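Local coordinates for alkaline phosphatase (PDB 7KWD), which hydrolyses phosphate monoesters as a homodimeric, zinc- and magnesium-dependent alkaline phosphatase, at the interface of chains A and B. Coordinates in Å, arbitrary orientation; residue numbers count along the deposited sequence, not the author numbering. Chains: chain A/B, Alkaline phosphatase.

The interface of chains A and B. Residues chain A 92-93, 279, 430-433; chain B 326-327, 332.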
loop_
_atom_site.group_PDB
_atom_site.type_symbol
_atom_site.label_atom_id
_atom_site.label_comp_id
_atom_site.label_asym_id
_atom_site.label_seq_id
_atom_site.Cartn_x
_atom_site.Cartn_y
_atom_site.Cartn_z
ATOM N N VAL A 92 13.739 -3.582 3.399
ATOM C CA VAL A 92 12.948 -4.491 2.589
ATOM C C VAL A 92 13.378 -5.911 2.895
ATOM O O VAL A 92 14.529 -6.295 2.629
ATOM C CB VAL A 92 13.091 -4.195 1.095
ATOM C CG1 VAL A 92 12.230 -5.173 0.273
ATOM C CG2 VAL A 92 12.740 -2.738 0.825
ATOM N N THR A 93 12.456 -6.699 3.428
ATOM C CA THR A 93 12.771 -8.047 3.862
ATOM C C THR A 93 12.649 -8.987 2.678
ATOM O O THR A 93 12.041 -8.663 1.667
ATOM C CB THR A 93 11.806 -8.475 4.968
ATOM O OG1 THR A 93 12.217 -9.689 5.591
ATOM C CG2 THR A 93 10.433 -8.678 4.374
ATOM N N HIS A 279 6.129 -10.598 -8.525
ATOM C CA HIS A 279 7.468 -10.552 -9.111
ATOM C C HIS A 279 7.399 -10.505 -10.639
ATOM O O HIS A 279 8.096 -9.705 -11.275
ATOM C CB HIS A 279 8.279 -11.770 -8.669
ATOM C CG HIS A 279 8.900 -11.639 -7.318
ATOM N ND1 HIS A 279 9.704 -10.575 -6.973
ATOM C CD2 HIS A 279 8.835 -12.433 -6.220
ATOM C CE1 HIS A 279 10.128 -10.731 -5.734
ATOM N NE2 HIS A 279 9.629 -11.859 -5.265
ATOM N N SER A 430 8.095 -2.085 -9.187
ATOM C CA SER A 430 9.328 -2.854 -9.231
ATOM C C SER A 430 8.936 -4.292 -9.519
ATOM O O SER A 430 7.750 -4.626 -9.582
ATOM C CB SER A 430 10.085 -2.731 -7.897
ATOM O OG SER A 430 9.808 -3.844 -7.052
ATOM N N GLY A 431 9.951 -5.136 -9.719
ATOM C CA GLY A 431 9.751 -6.569 -9.719
ATOM C C GLY A 431 10.141 -7.221 -8.392
ATOM O O GLY A 431 10.290 -8.448 -8.323
ATOM N N GLN A 432 10.299 -6.432 -7.330
ATOM C CA GLN A 432 10.824 -6.920 -6.057
ATOM C C GLN A 432 9.889 -6.576 -4.893
ATOM O O GLN A 432 8.889 -5.881 -5.050
ATOM C CB GLN A 432 12.224 -6.316 -5.812
ATOM C CG GLN A 432 13.272 -6.763 -6.823
ATOM C CD GLN A 432 13.321 -5.855 -8.050
ATOM O OE1 GLN A 432 12.694 -6.156 -9.059
ATOM N NE2 GLN A 432 14.042 -4.737 -7.955
ATOM N N HIS A 433 10.240 -7.065 -3.696
ATOM C CA HIS A 433 9.507 -6.700 -2.482
ATOM C C HIS A 433 9.618 -5.202 -2.215
ATOM O O HIS A 433 10.560 -4.531 -2.651
ATOM C CB HIS A 433 10.055 -7.415 -1.257
ATOM C CG HIS A 433 10.108 -8.889 -1.403
ATOM N ND1 HIS A 433 10.687 -9.707 -0.459
ATOM C CD2 HIS A 433 9.664 -9.704 -2.391
ATOM C CE1 HIS A 433 10.606 -10.966 -0.859
ATOM N NE2 HIS A 433 10.004 -10.985 -2.029
ATOM N N TYR B 326 12.160 -0.599 -2.897
ATOM C CA TYR B 326 12.088 -1.984 -3.345
ATOM C C TYR B 326 13.384 -2.746 -3.072
ATOM O O TYR B 326 14.442 -2.161 -2.791
ATOM C CB TYR B 326 11.710 -2.054 -4.842
ATOM C CG TYR B 326 12.691 -1.390 -5.759
ATOM C CD1 TYR B 326 13.905 -2.010 -6.060
ATOM C CD2 TYR B 326 12.403 -0.175 -6.352
ATOM C CE1 TYR B 326 14.820 -1.423 -6.926
ATOM C CE2 TYR B 326 13.327 0.445 -7.201
ATOM C CZ TYR B 326 14.532 -0.198 -7.494
ATOM O OH TYR B 326 15.449 0.398 -8.351
ATOM N N GLY B 327 13.263 -4.079 -3.127
ATOM C CA GLY B 327 14.374 -4.972 -2.830
ATOM C C GLY B 327 15.550 -4.777 -3.766
ATOM O O GLY B 327 15.386 -4.889 -4.979
ATOM N N TYR B 332 18.263 -8.898 -1.173
ATOM C CA TYR B 332 17.687 -7.581 -0.883
ATOM C C TYR B 332 18.387 -6.869 0.268
ATOM O O TYR B 332 17.859 -5.892 0.835
ATOM C CB TYR B 332 16.187 -7.690 -0.594
ATOM C CG TYR B 332 15.336 -8.155 -1.763
ATOM C CD1 TYR B 332 15.813 -8.122 -3.068
ATOM C CD2 TYR B 332 14.058 -8.656 -1.542
ATOM C CE1 TYR B 332 15.024 -8.549 -4.121
ATOM C CE2 TYR B 332 13.273 -9.075 -2.560
ATOM C CZ TYR B 332 13.744 -9.007 -3.844
ATOM O OH TYR B 332 12.926 -9.455 -4.838
#
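B:Tyr332 pushes the edge of its ring against the imidazole face of A:His433, the two planes turned 79° apart. Its CE2 sits over the centre of the imidazole and comes within 3.4 Å of A:His433 CG. The phenol hydroxyl OH goes on to meet A:His279 tip to tip, 3.2 Å from the ring carbon CE1, while the CB and CG methylenes of A:Gln432 pack beside the same hydroxyl.

Two hydrogen bonds tie B:Gly327 to chain A. Its N donates to the carbonyl O of A:His433 at 2.8 Å. In return its O takes the amide NE2 of A:Gln432 at 3.3 Å, almost straight on along the C=O axis and in the plane of the amide; the bend of the glutamine at chi2 (89°) brings that amide round to it. Alongside, A:Ser430 CB packs on B:Tyr326 CB, and A:Val92 CG1 on B:Gly327 CA.

Within chain A, ND1 bonds help to fix the rotation of both zinc-binding histidines: A:His433 donates in its ring plane to A:Thr93 O (2.7 Å), A:His279 likewise to A:Gly431 O (2.6 Å). An alanine in place of A:His433 would probably leave the B:Tyr332 edge without its aromatic face, A:Thr93 O without its imidazole donor and the zinc short of a ligand.

A:His279 lies in helix 273-280 and A:His433 opens strand 433-434; B:Tyr332, closing the 3-10 helix 330-332 of the partner chain, packs against both in this homodimer. The centre of the contact lies about 10 Å from A:Ser95, the nucleophile that forms the phosphoserine.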